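Long-range contacts in prenylcyclase (Actinoplanes teichomyceticus, PDB 6IJ1), which probably cyclises a prenyl (isoprenoid) substrate, although its exact substrate and product remain uncertain: residues A[40-45]-A[79-84]; A[192-197]-A[292-297]; A[222-227]-A[258-263]. All blocks are in the same frame, centred on the assembly; numbering follows the deposited sequence.

Contact 1 of 3, residues A[40-45]-A[79-84]; sequences SDDWIT and GGWNYS
Ser40 and Asp41, just before helix 42-52, both donate to Tyr83 O. Ser40 OG, anti to the backbone N (chi1 160°), meets this oxygen at 2.7 Å in the carbonyl plane, on a lone pair. Asp41 N reaches the same Tyr83 O at 2.9 Å, nearly in line with the C=O bond. A weak bond of 3.4 Å from Trp43 N engages Asn82 O. Ser40 CB sits over the centre of the Tyr83 ring, 3.5 Å from its centroid, a CH-pi contact. Asp41 OD1 accepts from Asp42 N at 2.7 Å. A water lies 3.0 Å from Asp41 OD1 and 2.7 Å from Asn82 OD1, though more acceptors surround it than it has protons. Asn82 ND2 is held by Glu89, and Tyr83 OH by Gly38 O and Leu36 N. Asp42 OD2 meets the edge of the Trp81 ring at CD1 (3.7 Å), and Trp81 NE1 is bonded to Leu71 O; Gln75, Gly79 and Trp81 are consistent with the QW motif (Q-x3-G-x-W) of triterpene cyclases. Since the bonds between the segments end on the main-chain oxygens of Asn82 and Tyr83, the joint depends chiefly on the path of the loop, while the buried Asn82 N finds no partner.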
loop_
_atom_site.group_PDB
_atom_site.type_symbol
_atom_site.label_atom_id
_atom_site.label_comp_id
_atom_site.label_asym_id
_atom_site.label_seq_id
_atom_site.Cartn_x
_atom_site.Cartn_y
_atom_site.Cartn_z
ATOM N N SER A 40 -3.668 -13.187 -3.206
ATOM C CA SER A 40 -4.032 -12.084 -4.119
ATOM C C SER A 40 -3.127 -12.184 -5.343
ATOM O O SER A 40 -1.966 -12.513 -5.168
ATOM C CB SER A 40 -3.833 -10.755 -3.451
ATOM O OG SER A 40 -3.734 -9.727 -4.421
ATOM N N ASP A 41 -3.664 -11.912 -6.530
ATOM C CA ASP A 41 -2.801 -11.905 -7.738
ATOM C C ASP A 41 -2.625 -10.476 -8.269
ATOM O O ASP A 41 -1.517 -9.987 -8.229
ATOM C CB ASP A 41 -3.262 -12.883 -8.823
ATOM C CG ASP A 41 -4.756 -12.915 -9.084
ATOM O OD1 ASP A 41 -5.436 -11.931 -8.804
ATOM O OD2 ASP A 41 -5.211 -13.938 -9.592
ATOM N N ASP A 42 -3.703 -9.836 -8.719
ATOM C CA ASP A 42 -3.595 -8.498 -9.366
ATOM C C ASP A 42 -3.007 -7.438 -8.425
ATOM O O ASP A 42 -2.083 -6.747 -8.823
ATOM C CB ASP A 42 -4.923 -8.092 -10.003
ATOM C CG ASP A 42 -5.326 -9.029 -11.128
ATOM O OD1 ASP A 42 -4.495 -9.821 -11.546
ATOM O OD2 ASP A 42 -6.459 -8.939 -11.565
ATOM N N TRP A 43 -3.569 -7.297 -7.232
ATOM C CA TRP A 43 -3.060 -6.309 -6.284
ATOM C C TRP A 43 -1.579 -6.527 -6.026
ATOM O O TRP A 43 -0.749 -5.619 -6.191
ATOM C CB TRP A 43 -3.886 -6.370 -5.001
ATOM C CG TRP A 43 -3.209 -5.687 -3.837
ATOM C CD1 TRP A 43 -2.538 -4.464 -3.826
ATOM C CD2 TRP A 43 -3.143 -6.175 -2.488
ATOM N NE1 TRP A 43 -2.089 -4.187 -2.548
ATOM C CE2 TRP A 43 -2.450 -5.227 -1.722
ATOM C CE3 TRP A 43 -3.608 -7.349 -1.867
ATOM C CZ2 TRP A 43 -2.191 -5.395 -0.342
ATOM C CZ3 TRP A 43 -3.381 -7.509 -0.489
ATOM C CH2 TRP A 43 -2.654 -6.557 0.258
ATOM N N ILE A 44 -1.197 -7.751 -5.623
ATOM C CA ILE A 44 0.195 -7.985 -5.246
ATOM C C ILE A 44 1.125 -7.887 -6.444
ATOM O O ILE A 44 2.243 -7.389 -6.318
ATOM C CB ILE A 44 0.305 -9.367 -4.547
ATOM C CG1 ILE A 44 -0.413 -9.282 -3.195
ATOM C CG2 ILE A 44 1.744 -9.826 -4.348
ATOM C CD1 ILE A 44 0.244 -8.277 -2.177
ATOM N N THR A 45 0.700 -8.395 -7.616
ATOM C CA THR A 45 1.528 -8.249 -8.805
ATOM C C THR A 45 1.803 -6.781 -9.106
ATOM O O THR A 45 2.941 -6.421 -9.394
ATOM C CB THR A 45 0.808 -8.930 -9.977
ATOM O OG1 THR A 45 0.771 -10.355 -9.749
ATOM C CG2 THR A 45 1.536 -8.687 -11.294
ATOM N N GLY A 79 -13.826 -1.422 -15.394
ATOM C CA GLY A 79 -12.635 -0.586 -15.386
ATOM C C GLY A 79 -11.635 -0.963 -14.301
ATOM O O GLY A 79 -10.519 -0.466 -14.322
ATOM N N GLY A 80 -11.988 -1.881 -13.400
ATOM C CA GLY A 80 -11.223 -2.135 -12.189
ATOM C C GLY A 80 -10.434 -3.432 -12.167
ATOM O O GLY A 80 -10.544 -4.323 -13.031
ATOM N N TRP A 81 -9.603 -3.547 -11.117
ATOM C CA TRP A 81 -8.888 -4.780 -10.771
ATOM C C TRP A 81 -9.202 -5.129 -9.331
ATOM O O TRP A 81 -9.870 -4.363 -8.644
ATOM C CB TRP A 81 -7.408 -4.585 -10.936
ATOM C CG TRP A 81 -6.932 -4.539 -12.379
ATOM C CD1 TRP A 81 -6.316 -5.558 -13.075
ATOM C CD2 TRP A 81 -6.905 -3.374 -13.233
ATOM N NE1 TRP A 81 -5.970 -5.085 -14.355
ATOM C CE2 TRP A 81 -6.314 -3.774 -14.446
ATOM C CE3 TRP A 81 -7.334 -2.048 -13.075
ATOM C CZ2 TRP A 81 -6.102 -2.866 -15.518
ATOM C CZ3 TRP A 81 -7.138 -1.134 -14.163
ATOM C CH2 TRP A 81 -6.536 -1.578 -15.337
ATOM N N ASN A 82 -8.731 -6.323 -8.882
ATOM C CA ASN A 82 -9.190 -6.870 -7.595
ATOM C C ASN A 82 -8.053 -7.517 -6.812
ATOM O O ASN A 82 -6.927 -7.619 -7.261
ATOM C CB ASN A 82 -10.363 -7.857 -7.815
ATOM C CG ASN A 82 -10.023 -8.930 -8.800
ATOM O OD1 ASN A 82 -8.907 -9.437 -8.890
ATOM N ND2 ASN A 82 -11.032 -9.295 -9.572
ATOM N N TYR A 83 -8.386 -7.942 -5.577
ATOM C CA TYR A 83 -7.448 -8.765 -4.817
ATOM C C TYR A 83 -7.149 -10.029 -5.593
ATOM O O TYR A 83 -5.993 -10.415 -5.765
ATOM C CB TYR A 83 -8.108 -9.096 -3.431
ATOM C CG TYR A 83 -7.422 -10.170 -2.536
ATOM C CD1 TYR A 83 -7.580 -11.549 -2.790
ATOM C CD2 TYR A 83 -6.629 -9.807 -1.481
ATOM C CE1 TYR A 83 -6.953 -12.508 -1.999
ATOM C CE2 TYR A 83 -6.007 -10.762 -0.671
ATOM C CZ TYR A 83 -6.175 -12.105 -0.935
ATOM O OH TYR A 83 -5.540 -13.027 -0.133
ATOM N N SER A 84 -8.225 -10.720 -5.997
ATOM C CA SER A 84 -8.183 -11.874 -6.886
ATOM C C SER A 84 -9.623 -12.050 -7.343
ATOM O O SER A 84 -10.508 -11.321 -6.899
ATOM C CB SER A 84 -7.687 -13.139 -6.167
ATOM O OG SER A 84 -8.748 -13.612 -5.340
HETATM O O HOH W 1 -7.772 -11.276 -10.495
#

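Contact 2 of 3, residues A[192-197]-A[292-297]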
loop_
_atom_site.group_PDB
_atom_site.type_symbol
_atom_site.label_atom_id
_atom_site.label_comp_id
_atom_site.label_asym_id
_atom_site.label_seq_id
_atom_site.Cartn_x
_atom_site.Cartn_y
_atom_site.Cartn_z
ATOM N N ALA A 192 -5.262 4.762 9.092
ATOM C CA ALA A 192 -5.490 3.784 8.035
ATOM C C ALA A 192 -6.761 3.020 8.383
ATOM O O ALA A 192 -7.070 2.830 9.559
ATOM C CB ALA A 192 -4.340 2.775 7.918
ATOM N N TYR A 193 -7.483 2.569 7.358
ATOM C CA TYR A 193 -8.610 1.683 7.591
ATOM C C TYR A 193 -8.169 0.236 7.594
ATOM O O TYR A 193 -8.423 -0.483 8.577
ATOM C CB TYR A 193 -9.663 1.919 6.503
ATOM C CG TYR A 193 -10.984 1.172 6.716
ATOM C CD1 TYR A 193 -11.946 1.639 7.654
ATOM C CD2 TYR A 193 -11.282 0.022 5.959
ATOM C CE1 TYR A 193 -13.177 0.954 7.775
ATOM C CE2 TYR A 193 -12.527 -0.637 6.084
ATOM C CZ TYR A 193 -13.442 -0.145 7.015
ATOM O OH TYR A 193 -14.637 -0.839 7.097
ATOM N N TRP A 194 -7.457 -0.201 6.557
ATOM C CA TRP A 194 -7.118 -1.601 6.386
ATOM C C TRP A 194 -5.821 -2.021 7.066
ATOM O O TRP A 194 -5.447 -3.187 6.905
ATOM C CB TRP A 194 -7.019 -1.977 4.886
ATOM C CG TRP A 194 -8.305 -1.726 4.107
ATOM C CD1 TRP A 194 -8.535 -0.740 3.219
ATOM C CD2 TRP A 194 -9.483 -2.548 4.128
ATOM N NE1 TRP A 194 -9.811 -0.869 2.671
ATOM C CE2 TRP A 194 -10.407 -1.975 3.235
ATOM C CE3 TRP A 194 -9.830 -3.709 4.818
ATOM C CZ2 TRP A 194 -11.660 -2.507 3.000
ATOM C CZ3 TRP A 194 -11.090 -4.254 4.589
ATOM C CH2 TRP A 194 -11.991 -3.645 3.702
ATOM N N TRP A 195 -5.086 -1.110 7.688
ATOM C CA TRP A 195 -3.734 -1.439 8.149
ATOM C C TRP A 195 -3.605 -1.118 9.618
ATOM O O TRP A 195 -4.114 -0.110 10.102
ATOM C CB TRP A 195 -2.655 -0.656 7.357
ATOM C CG TRP A 195 -2.766 -0.993 5.904
ATOM C CD1 TRP A 195 -3.490 -0.303 4.943
ATOM C CD2 TRP A 195 -2.118 -2.084 5.206
ATOM N NE1 TRP A 195 -3.354 -0.932 3.710
ATOM C CE2 TRP A 195 -2.505 -2.015 3.842
ATOM C CE3 TRP A 195 -1.268 -3.136 5.605
ATOM C CZ2 TRP A 195 -2.091 -2.960 2.900
ATOM C CZ3 TRP A 195 -0.843 -4.054 4.658
ATOM C CH2 TRP A 195 -1.239 -3.975 3.320
ATOM N N ILE A 196 -2.894 -2.008 10.335
ATOM C CA ILE A 196 -2.594 -1.808 11.750
ATOM C C ILE A 196 -1.652 -0.617 11.965
ATOM O O ILE A 196 -1.760 0.082 12.966
ATOM C CB ILE A 196 -1.955 -3.114 12.275
ATOM C CG1 ILE A 196 -3.042 -4.186 12.349
ATOM C CG2 ILE A 196 -1.264 -2.870 13.599
ATOM C CD1 ILE A 196 -4.081 -3.915 13.427
ATOM N N ASP A 197 -0.728 -0.397 11.048
ATOM C CA ASP A 197 0.345 0.571 11.216
ATOM C C ASP A 197 -0.032 1.879 10.524
ATOM O O ASP A 197 -0.105 1.893 9.299
ATOM C CB ASP A 197 1.647 0.032 10.622
ATOM C CG ASP A 197 2.080 -1.278 11.271
ATOM O OD1 ASP A 197 2.179 -1.341 12.524
ATOM O OD2 ASP A 197 2.341 -2.253 10.531
ATOM N N ARG A 292 -5.588 -5.438 8.516
ATOM C CA ARG A 292 -6.765 -5.807 9.313
ATOM C C ARG A 292 -7.981 -5.843 8.400
ATOM O O ARG A 292 -8.323 -4.824 7.765
ATOM C CB ARG A 292 -6.952 -4.879 10.499
ATOM C CG ARG A 292 -7.099 -3.403 10.179
ATOM C CD ARG A 292 -7.130 -2.564 11.461
ATOM N NE ARG A 292 -7.318 -1.152 11.173
ATOM C CZ ARG A 292 -7.169 -0.188 12.063
ATOM N NH1 ARG A 292 -6.896 -0.479 13.361
ATOM N NH2 ARG A 292 -7.285 1.088 11.712
ATOM N N MET A 293 -8.591 -7.018 8.298
ATOM C CA MET A 293 -9.798 -7.173 7.478
ATOM C C MET A 293 -10.989 -6.659 8.292
ATOM O O MET A 293 -11.695 -7.409 8.991
ATOM C CB MET A 293 -9.979 -8.636 7.050
ATOM C CG MET A 293 -9.080 -9.100 5.943
ATOM S SD MET A 293 -9.325 -8.093 4.459
ATOM C CE MET A 293 -11.069 -8.319 4.232
ATOM N N VAL A 294 -11.182 -5.336 8.238
ATOM C CA VAL A 294 -12.240 -4.701 9.015
ATOM C C VAL A 294 -13.576 -5.344 8.678
ATOM O O VAL A 294 -13.860 -5.718 7.538
ATOM C CB VAL A 294 -12.295 -3.199 8.673
ATOM C CG1 VAL A 294 -13.274 -2.436 9.632
ATOM C CG2 VAL A 294 -10.906 -2.551 8.851
ATOM N N LEU A 295 -14.424 -5.446 9.693
ATOM C CA LEU A 295 -15.720 -6.035 9.417
ATOM C C LEU A 295 -16.513 -5.089 8.524
ATOM O O LEU A 295 -16.409 -3.887 8.683
ATOM C CB LEU A 295 -16.486 -6.310 10.717
ATOM C CG LEU A 295 -15.829 -7.470 11.521
ATOM C CD1 LEU A 295 -16.282 -7.350 12.966
ATOM C CD2 LEU A 295 -16.045 -8.825 10.887
ATOM N N PRO A 296 -17.351 -5.628 7.635
ATOM C CA PRO A 296 -18.007 -4.790 6.602
ATOM C C PRO A 296 -18.845 -3.644 7.136
ATOM O O PRO A 296 -18.969 -2.604 6.458
ATOM C CB PRO A 296 -18.883 -5.791 5.857
ATOM C CG PRO A 296 -18.062 -7.070 5.937
ATOM C CD PRO A 296 -17.389 -7.049 7.278
ATOM N N TRP A 297 -19.419 -3.784 8.329
ATOM C CA TRP A 297 -20.266 -2.761 8.900
ATOM C C TRP A 297 -19.515 -1.875 9.846
ATOM O O TRP A 297 -20.091 -0.932 10.403
ATOM C CB TRP A 297 -21.437 -3.476 9.639
ATOM C CG TRP A 297 -20.967 -4.554 10.640
ATOM C CD1 TRP A 297 -20.714 -4.380 11.961
ATOM C CD2 TRP A 297 -20.683 -5.912 10.354
ATOM N NE1 TRP A 297 -20.274 -5.588 12.547
ATOM C CE2 TRP A 297 -20.242 -6.523 11.557
ATOM C CE3 TRP A 297 -20.711 -6.680 9.195
ATOM C CZ2 TRP A 297 -19.866 -7.879 11.620
ATOM C CZ3 TRP A 297 -20.337 -8.036 9.268
ATOM C CH2 TRP A 297 -19.926 -8.603 10.486
#
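Trp194 and Arg292 bring their CA atoms to 5.1 Å where the loop before helix 198-209 meets the end of strand 291-292, and Arg292 N donates to Trp194 O at 2.8 Å. Residues 292-297 leave this outer strand of a small mixed sheet through an inverse gamma turn centred on Met293, whose backbone also bonds to Gly318 and Thr319; the sheet is a minor element in a mainly helical chain, consistent with the alpha/alpha barrel of terpene cyclases.

The side chain of Arg292 reaches the carbonyls of Ala192 and Tyr193. CG stands between the backbone N and carbonyl carbon (chi1 58°), and the chain then runs extended to NE. That nitrogen meets Tyr193 O at 2.9 Å in a nearly straight bond (169°), approaching from above the carbonyl plane. NH2 donates to Ala192 O at 2.8 Å, more bent at 136°, and forms a salt bridge with Asp302. Both oxygens lie near the guanidinium plane, whereas Trp195 O lies over one of its faces. Backbone and side chain together bond to the carbonyls of Ala192, Tyr193 and Trp194; the charge would probably polarise those of Ala192 and Tyr193.

Val294 packs against Tyr193, its CG2 over one face of the ring and 3.9 Å from the centroid, a CH-pi contact. Val294 CG1 reaches Tyr193 OH at 3.3 Å; that hydroxyl is bonded to Glu298 O. His157 stacks on the Tyr193 ring, and a bound imidazole, probably from crystallisation, lies about 4 Å from the Tyr193 side chain. Tyr193 CD2 sits over the centre of the Trp194 ring system, whose NE1 is bonded to Thr131 OG1. Met293 is bent at chi2 and chi3 and makes an oblique Met-aromatic contact with Trp194, its CE lying 4.1 Å from Trp194 CZ3.

Contact 3 of 3, residues A[222-227]-A[258-263]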
loop_
_atom_site.group_PDB
_atom_site.type_symbol
_atom_site.label_atom_id
_atom_site.label_comp_id
_atom_site.label_asym_id
_atom_site.label_seq_id
_atom_site.Cartn_x
_atom_site.Cartn_y
_atom_site.Cartn_z
ATOM N N ALA A 222 4.198 15.499 9.039
ATOM C CA ALA A 222 4.235 14.022 9.001
ATOM C C ALA A 222 5.675 13.528 9.163
ATOM O O ALA A 222 5.873 12.506 9.812
ATOM C CB ALA A 222 3.637 13.533 7.710
ATOM N N ALA A 223 6.636 14.218 8.554
ATOM C CA ALA A 223 8.042 13.770 8.660
ATOM C C ALA A 223 8.467 13.824 10.125
ATOM O O ALA A 223 9.184 12.939 10.567
ATOM C CB ALA A 223 8.930 14.629 7.795
ATOM N N ARG A 224 8.037 14.863 10.830
ATOM C CA ARG A 224 8.386 15.002 12.235
ATOM C C ARG A 224 7.742 13.889 13.069
ATOM O O ARG A 224 8.390 13.310 13.951
ATOM C CB ARG A 224 7.970 16.369 12.767
ATOM C CG ARG A 224 8.997 17.446 12.349
ATOM C CD ARG A 224 8.376 18.791 11.968
ATOM N NE ARG A 224 9.500 19.730 11.823
ATOM C CZ ARG A 224 10.164 19.926 10.699
ATOM N NH1 ARG A 224 9.813 19.238 9.586
ATOM N NH2 ARG A 224 11.228 20.796 10.660
ATOM N N TRP A 225 6.472 13.562 12.799
ATOM C CA TRP A 225 5.835 12.443 13.496
ATOM C C TRP A 225 6.628 11.159 13.259
ATOM O O TRP A 225 6.934 10.392 14.208
ATOM C CB TRP A 225 4.394 12.294 12.993
ATOM C CG TRP A 225 3.733 11.056 13.510
ATOM C CD1 TRP A 225 3.091 10.906 14.705
ATOM C CD2 TRP A 225 3.634 9.799 12.825
ATOM N NE1 TRP A 225 2.608 9.609 14.843
ATOM C CE2 TRP A 225 2.960 8.916 13.707
ATOM C CE3 TRP A 225 4.100 9.309 11.609
ATOM C CZ2 TRP A 225 2.703 7.565 13.373
ATOM C CZ3 TRP A 225 3.818 7.950 11.254
ATOM C CH2 TRP A 225 3.090 7.128 12.125
ATOM N N ALA A 226 6.960 10.894 12.002
ATOM C CA ALA A 226 7.638 9.644 11.644
ATOM C C ALA A 226 9.019 9.573 12.269
ATOM O O ALA A 226 9.443 8.487 12.690
ATOM C CB ALA A 226 7.710 9.492 10.116
ATOM N N ALA A 227 9.763 10.701 12.311
ATOM C CA ALA A 227 11.103 10.623 12.865
ATOM C C ALA A 227 11.061 10.229 14.328
ATOM O O ALA A 227 11.953 9.509 14.805
ATOM C CB ALA A 227 11.811 11.987 12.684
ATOM N N GLN A 258 10.158 12.773 3.306
ATOM C CA GLN A 258 9.389 13.857 2.682
ATOM C C GLN A 258 9.385 15.144 3.476
ATOM O O GLN A 258 8.649 16.082 3.124
ATOM C CB GLN A 258 7.959 13.395 2.363
ATOM C CG GLN A 258 7.908 12.294 1.263
ATOM C CD GLN A 258 8.571 12.563 -0.094
ATOM O OE1 GLN A 258 8.559 13.664 -0.566
ATOM N NE2 GLN A 258 9.144 11.527 -0.701
ATOM N N GLY A 259 10.245 15.246 4.489
ATOM C CA GLY A 259 10.559 16.537 5.083
ATOM C C GLY A 259 11.383 17.406 4.166
ATOM O O GLY A 259 11.751 17.071 3.040
ATOM N N GLU A 260 11.695 18.578 4.731
ATOM C CA GLU A 260 12.513 19.560 4.040
ATOM C C GLU A 260 13.948 19.059 3.853
ATOM O O GLU A 260 14.354 18.049 4.427
ATOM C CB GLU A 260 12.463 20.892 4.811
ATOM C CG GLU A 260 13.256 20.856 6.167
ATOM C CD GLU A 260 12.393 20.498 7.365
ATOM O OE1 GLU A 260 11.362 19.772 7.261
ATOM O OE2 GLU A 260 12.727 20.987 8.483
ATOM N N PRO A 261 14.758 19.708 3.035
ATOM C CA PRO A 261 16.136 19.253 2.835
ATOM C C PRO A 261 16.894 19.077 4.143
ATOM O O PRO A 261 16.889 19.948 5.028
ATOM C CB PRO A 261 16.767 20.374 1.990
ATOM C CG PRO A 261 15.534 20.916 1.220
ATOM C CD PRO A 261 14.373 20.799 2.098
ATOM N N GLY A 262 17.534 17.917 4.243
ATOM C CA GLY A 262 18.290 17.583 5.440
ATOM C C GLY A 262 17.489 17.086 6.617
ATOM O O GLY A 262 18.097 16.556 7.591
ATOM N N PHE A 263 16.156 17.202 6.616
ATOM C CA PHE A 263 15.408 16.765 7.795
ATOM C C PHE A 263 15.507 15.249 7.983
ATOM O O PHE A 263 15.375 14.479 7.020
ATOM C CB PHE A 263 13.922 17.145 7.698
ATOM C CG PHE A 263 13.180 16.695 8.873
ATOM C CD1 PHE A 263 13.152 17.467 10.022
ATOM C CD2 PHE A 263 12.617 15.411 8.905
ATOM C CE1 PHE A 263 12.585 17.058 11.184
ATOM C CE2 PHE A 263 12.001 14.961 10.059
ATOM C CZ PHE A 263 11.988 15.747 11.232
#
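Arg224 and Glu260 meet with their guanidinium and carboxylate planes only 7° apart, although the two side chains cross at about a right angle. The salt bridge is end-on and two-pronged: Arg224 NH1 lies 2.8 Å from Glu260 OE1, and Arg224 NH2 lies 2.7 Å from Glu260 OE2. Both bonds are almost straight and use the syn lone pairs of the carboxylate. Arg224 NH1 also bonds to Ala220 O. Phe263 lies against one face of the same guanidinium, tilted by 25°. Its CE1 stands 3.7 Å above the guanidinium plane of Arg224, over the centre, while NH1 overlies the phenyl ring toward the rim. The aliphatic part joins in, with Arg224 CG 3.6 Å from Phe263 CZ.

Phe263 CG is anti to the backbone N (chi1 179°), and the ring beyond it is directed at the helix. There Phe263 CE2 touches Ala223 CB at 3.8 Å and Ala227 CB at 4.0 Å. Ala223 CB also lies 3.6 Å from Gly259 N, where a side chain on the glycine would be crowded by both Ala223 and the Phe263 ring. A type II beta turn from Glu260 to Phe263 sets the acid and the ring on the same arginine. An alanine in place of Glu260 would probably leave the guanidinium without its charged mate and freer to turn off the phenyl face.

The contact ties helix 216-229 to the connection between helices 246-256 and 265-278, and Val256 of the former touches both Ala227 and Phe263.

Contacts 1 and 2 are direct neighbours, their centres 18 Å apart, and they touch where Trp43 CZ2 packs 4.0 Å from Trp195 CH2. Tyr34 adjoins both indoles, and Trp96, Phe247 and His328 add further rings around them, an aromatic grouping consistent with the lining of a prenyl-binding pocket, although no active site has been established here. The bound imidazole lies on the contact 2 side, beside Tyr193. Contact 3 falls within the chain between the two segments of contact 2, yet its centre is 26 Å away. From contact 1 it is 32 Å distant, on the opposite side of the chain's centre, and it joins a helix to a loop, its centre about 20 Å from the centre of the chain.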